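Local coordinates for protein peptidoglycan glycosyltransferase (Eggerthella lenta, PDB 4MNR) that is a penicillin-binding protein, a class of bacterial cell-wall enzymes, with a domain related in fold to the beta-lactamases, at residues S208-N222 with S240-M252. Residues are numbered along the deposited sequence; the frame is centred on the assembly and turned at random.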
loop_
_atom_site.group_PDB
_atom_site.type_symbol
_atom_site.label_atom_id
_atom_site.label_comp_id
_atom_site.label_asym_id
_atom_site.label_seq_id
_atom_site.Cartn_x
_atom_site.Cartn_y
_atom_site.Cartn_z
ATOM N N SER A 208 -9.318 -25.908 13.531
ATOM C CA SER A 208 -8.305 -26.119 14.556
ATOM C C SER A 208 -7.169 -25.115 14.352
ATOM O O SER A 208 -6.768 -24.849 13.219
ATOM C CB SER A 208 -7.772 -27.551 14.496
ATOM O OG SER A 208 -6.882 -27.815 15.567
ATOM N N SER A 209 -6.651 -24.557 15.445
ATOM C CA SER A 209 -5.575 -23.570 15.360
ATOM C C SER A 209 -4.344 -23.957 16.207
ATOM O O SER A 209 -4.002 -23.271 17.176
ATOM C CB SER A 209 -6.104 -22.177 15.749
ATOM O OG SER A 209 -5.116 -21.169 15.578
ATOM N N PRO A 210 -3.657 -25.046 15.831
ATOM C CA PRO A 210 -2.476 -25.464 16.598
ATOM C C PRO A 210 -1.295 -24.521 16.388
ATOM O O PRO A 210 -1.304 -23.736 15.439
ATOM C CB PRO A 210 -2.152 -26.843 16.020
ATOM C CG PRO A 210 -2.715 -26.814 14.635
ATOM C CD PRO A 210 -3.941 -25.961 14.710
ATOM N N GLY A 211 -0.285 -24.606 17.253
ATOM C CA GLY A 211 0.867 -23.732 17.135
ATOM C C GLY A 211 1.648 -24.071 15.880
ATOM O O GLY A 211 2.185 -23.189 15.203
ATOM N N THR A 212 1.743 -25.362 15.597
ATOM C CA THR A 212 2.364 -25.824 14.370
ATOM C C THR A 212 1.518 -26.947 13.805
ATOM O O THR A 212 0.779 -27.618 14.524
ATOM C CB THR A 212 3.798 -26.364 14.607
ATOM O OG1 THR A 212 3.737 -27.541 15.413
ATOM C CG2 THR A 212 4.673 -25.334 15.310
HETATM N N MSE A 213 1.630 -27.146 12.503
HETATM C CA MSE A 213 1.056 -28.320 11.866
HETATM C C MSE A 213 1.733 -28.616 10.547
HETATM O O MSE A 213 2.266 -27.722 9.886
HETATM C CB MSE A 213 -0.447 -28.185 11.670
HETATM C CG MSE A 213 -0.820 -27.275 10.557
HETATM SE SE MSE A 213 -2.742 -27.104 10.517
HETATM C CE MSE A 213 -3.230 -28.786 9.732
ATOM N N GLU A 214 1.722 -29.884 10.174
ATOM C CA GLU A 214 2.279 -30.265 8.892
ATOM C C GLU A 214 1.231 -30.110 7.797
ATOM O O GLU A 214 0.123 -30.649 7.883
ATOM C CB GLU A 214 2.842 -31.687 8.924
ATOM C CG GLU A 214 3.382 -32.158 7.582
ATOM C CD GLU A 214 2.312 -32.803 6.738
ATOM O OE1 GLU A 214 1.492 -33.551 7.316
ATOM O OE2 GLU A 214 2.282 -32.546 5.513
ATOM N N ILE A 215 1.585 -29.342 6.772
ATOM C CA ILE A 215 0.768 -29.250 5.572
ATOM C C ILE A 215 1.718 -29.417 4.400
ATOM O O ILE A 215 2.725 -28.720 4.312
ATOM C CB ILE A 215 0.036 -27.888 5.456
ATOM C CG1 ILE A 215 -0.915 -27.671 6.644
ATOM C CG2 ILE A 215 -0.714 -27.811 4.126
ATOM C CD1 ILE A 215 -1.607 -26.279 6.667
ATOM N N GLY A 216 1.427 -30.370 3.523
ATOM C CA GLY A 216 2.280 -30.630 2.373
ATOM C C GLY A 216 3.730 -30.965 2.707
ATOM O O GLY A 216 4.653 -30.492 2.039
ATOM N N ASN A 217 3.932 -31.753 3.758
ATOM C CA ASN A 217 5.263 -32.267 4.104
ATOM C C ASN A 217 6.270 -31.248 4.642
ATOM O O ASN A 217 7.461 -31.536 4.731
ATOM C CB ASN A 217 5.851 -33.043 2.923
ATOM C CG ASN A 217 4.847 -33.994 2.320
ATOM O OD1 ASN A 217 4.227 -34.783 3.035
ATOM N ND2 ASN A 217 4.648 -33.900 1.007
ATOM N N ALA A 218 5.790 -30.058 4.997
ATOM C CA ALA A 218 6.590 -29.151 5.796
ATOM C C ALA A 218 5.627 -28.433 6.750
ATOM O O ALA A 218 4.444 -28.726 6.763
ATOM C CB ALA A 218 7.336 -28.162 4.916
ATOM N N THR A 219 6.142 -27.492 7.526
ATOM C CA THR A 219 5.405 -26.923 8.656
ATOM C C THR A 219 4.753 -25.563 8.361
ATOM O O THR A 219 5.336 -24.712 7.695
ATOM C CB THR A 219 6.365 -26.775 9.854
ATOM O OG1 THR A 219 6.868 -28.070 10.212
ATOM C CG2 THR A 219 5.669 -26.172 11.044
ATOM N N VAL A 220 3.529 -25.372 8.852
ATOM C CA VAL A 220 2.920 -24.050 8.924
ATOM C C VAL A 220 2.776 -23.775 10.415
ATOM O O VAL A 220 2.345 -24.650 11.170
ATOM C CB VAL A 220 1.528 -24.010 8.256
ATOM C CG1 VAL A 220 0.884 -22.632 8.422
ATOM C CG2 VAL A 220 1.636 -24.376 6.792
ATOM N N SER A 221 3.153 -22.578 10.848
ATOM C CA SER A 221 3.131 -22.271 12.278
ATOM C C SER A 221 2.462 -20.936 12.553
ATOM O O SER A 221 2.621 -19.984 11.787
ATOM C CB SER A 221 4.551 -22.249 12.860
ATOM O OG SER A 221 5.194 -23.509 12.764
ATOM N N ASN A 222 1.709 -20.874 13.648
ATOM C CA ASN A 222 1.183 -19.608 14.131
ATOM C C ASN A 222 2.342 -18.760 14.600
ATOM O O ASN A 222 3.423 -19.284 14.910
ATOM C CB ASN A 222 0.223 -19.828 15.301
ATOM C CG ASN A 222 -1.187 -20.185 14.848
ATOM O OD1 ASN A 222 -1.548 -19.978 13.696
ATOM N ND2 ASN A 222 -1.983 -20.725 15.757
ATOM N N SER A 240 -5.132 -13.503 13.952
ATOM C CA SER A 240 -4.222 -13.724 12.826
ATOM C C SER A 240 -3.553 -15.108 12.831
ATOM O O SER A 240 -2.331 -15.214 12.783
ATOM C CB SER A 240 -3.159 -12.631 12.763
ATOM O OG SER A 240 -2.706 -12.499 11.427
ATOM N N SER A 241 -4.356 -16.166 12.862
ATOM C CA SER A 241 -3.802 -17.524 12.900
ATOM C C SER A 241 -3.355 -18.036 11.527
ATOM O O SER A 241 -4.163 -18.171 10.603
ATOM C CB SER A 241 -4.826 -18.500 13.493
ATOM O OG SER A 241 -4.387 -19.840 13.296
ATOM N N ASN A 242 -2.066 -18.330 11.397
ATOM C CA ASN A 242 -1.543 -18.874 10.147
ATOM C C ASN A 242 -2.023 -20.304 9.918
ATOM O O ASN A 242 -2.268 -20.718 8.780
ATOM C CB ASN A 242 -0.006 -18.871 10.144
ATOM C CG ASN A 242 0.589 -17.460 10.161
ATOM O OD1 ASN A 242 0.027 -16.525 9.592
ATOM N ND2 ASN A 242 1.746 -17.314 10.818
ATOM N N THR A 243 -2.135 -21.082 10.990
ATOM C CA THR A 243 -2.544 -22.481 10.796
ATOM C C THR A 243 -4.002 -22.609 10.354
ATOM O O THR A 243 -4.346 -23.520 9.604
ATOM C CB THR A 243 -2.235 -23.386 11.994
ATOM O OG1 THR A 243 -2.879 -22.881 13.166
ATOM C CG2 THR A 243 -0.712 -23.469 12.224
ATOM N N VAL A 244 -4.860 -21.690 10.788
ATOM C CA VAL A 244 -6.223 -21.698 10.275
ATOM C C VAL A 244 -6.242 -21.249 8.817
ATOM O O VAL A 244 -6.869 -21.878 7.974
ATOM C CB VAL A 244 -7.129 -20.771 11.086
ATOM C CG1 VAL A 244 -8.466 -20.563 10.367
ATOM C CG2 VAL A 244 -7.347 -21.345 12.484
ATOM N N PHE A 245 -5.559 -20.154 8.514
ATOM C CA PHE A 245 -5.577 -19.673 7.129
ATOM C C PHE A 245 -4.898 -20.640 6.152
ATOM O O PHE A 245 -5.320 -20.752 4.995
ATOM C CB PHE A 245 -5.082 -18.224 7.026
ATOM C CG PHE A 245 -6.159 -17.234 7.319
ATOM C CD1 PHE A 245 -6.494 -16.929 8.630
ATOM C CD2 PHE A 245 -6.902 -16.673 6.290
ATOM C CE1 PHE A 245 -7.529 -16.047 8.902
ATOM C CE2 PHE A 245 -7.943 -15.780 6.551
ATOM C CZ PHE A 245 -8.254 -15.467 7.864
ATOM N N GLY A 246 -3.896 -21.374 6.632
ATOM C CA GLY A 246 -3.257 -22.385 5.815
ATOM C C GLY A 246 -4.244 -23.469 5.426
ATOM O O GLY A 246 -4.334 -23.864 4.264
ATOM N N GLN A 247 -5.001 -23.943 6.408
ATOM C CA GLN A 247 -6.015 -24.960 6.157
ATOM C C GLN A 247 -7.097 -24.436 5.230
ATOM O O GLN A 247 -7.603 -25.173 4.385
ATOM C CB GLN A 247 -6.637 -25.421 7.469
ATOM C CG GLN A 247 -5.660 -26.174 8.365
ATOM C CD GLN A 247 -6.288 -26.505 9.698
ATOM O OE1 GLN A 247 -6.926 -27.551 9.850
ATOM N NE2 GLN A 247 -6.139 -25.597 10.668
ATOM N N LEU A 248 -7.475 -23.171 5.414
ATOM C CA LEU A 248 -8.486 -22.555 4.569
ATOM C C LEU A 248 -7.996 -22.483 3.118
ATOM O O LEU A 248 -8.749 -22.760 2.198
ATOM C CB LEU A 248 -8.880 -21.172 5.124
ATOM C CG LEU A 248 -9.844 -20.351 4.271
ATOM C CD1 LEU A 248 -11.196 -21.066 4.109
ATOM C CD2 LEU A 248 -10.013 -18.956 4.897
ATOM N N GLY A 249 -6.723 -22.147 2.923
ATOM C CA GLY A 249 -6.117 -22.155 1.600
ATOM C C GLY A 249 -6.191 -23.511 0.911
ATOM O O GLY A 249 -6.565 -23.599 -0.259
ATOM N N VAL A 250 -5.832 -24.566 1.634
ATOM C CA VAL A 250 -5.901 -25.913 1.081
ATOM C C VAL A 250 -7.351 -26.279 0.769
ATOM O O VAL A 250 -7.637 -26.920 -0.241
ATOM C CB VAL A 250 -5.287 -26.943 2.049
ATOM C CG1 VAL A 250 -5.653 -28.370 1.638
ATOM C CG2 VAL A 250 -3.778 -26.760 2.120
ATOM N N GLU A 251 -8.269 -25.867 1.637
ATOM C CA GLU A 251 -9.675 -26.189 1.413
ATOM C C GLU A 251 -10.222 -25.497 0.163
ATOM O O GLU A 251 -10.955 -26.112 -0.627
ATOM C CB GLU A 251 -10.521 -25.835 2.637
ATOM C CG GLU A 251 -11.986 -26.179 2.453
ATOM C CD GLU A 251 -12.779 -26.116 3.738
ATOM O OE1 GLU A 251 -12.205 -25.712 4.772
ATOM O OE2 GLU A 251 -13.977 -26.477 3.710
HETATM N N MSE A 252 -9.871 -24.233 -0.037
HETATM C CA MSE A 252 -10.388 -23.519 -1.205
HETATM C C MSE A 252 -9.678 -23.939 -2.487
HETATM O O MSE A 252 -10.268 -23.905 -3.569
HETATM C CB MSE A 252 -10.354 -21.997 -1.021
HETATM C CG MSE A 252 -9.000 -21.344 -1.199
HETATM SE SE MSE A 252 -9.157 -19.389 -1.263
HETATM C CE MSE A 252 -9.992 -19.089 0.480
HETATM O O HOH W 1 -9.333 -27.662 11.256
#
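The hairpin bearing Ile-215 and Val-220 lies on the first turns of helix 242-252, touching Gly-246 and Asn-242: strand 212-215 runs within 19° of parallel to the helix, while strand 218-221 passes 7.5 Å from it, axis to axis. Asn-222 OD1 grips the helix start, accepting Thr-243 N at 3.0 Å in a straight bond (179°) and Ser-241 OG at 2.9 Å. The hydroxyl of Ser-241 also N-caps the helix through Val-244 N and receives Ser-209 OG at 2.7 Å; because Asn-222 ND2 donates to Ser-209 OG, the three side chains close a ring of hydrogen bonds that fixes the amide's orientation. Asn-242 ND2 donates to Ser-221 O at 3.0 Å, in the carbonyl plane. Thr-243 turns OG1 (chi1 58°) toward both Pro-210 O and Asn-222 OD1, leaving CG2 against Val-220 O. Gln-247 NE2 bonds Ser-208 O at 2.7 Å and its own helix's Thr-243 O; water 1 joins OE1 to Ser-208 N. Selenomethionine Met-213 lays SE 3.7 Å from Gln-247 CD, and Ile-215 CD1 rests on the Gly-246 backbone. Ser-240 and Asn-242 fit the SxN motif of this family, both bonding Lys-188 of helix 188-197. Helix 291-298 packs against the hairpin through Trp-292, Ala-295 and Trp-296, and helix 233-239 meets Val-244 and Phe-245.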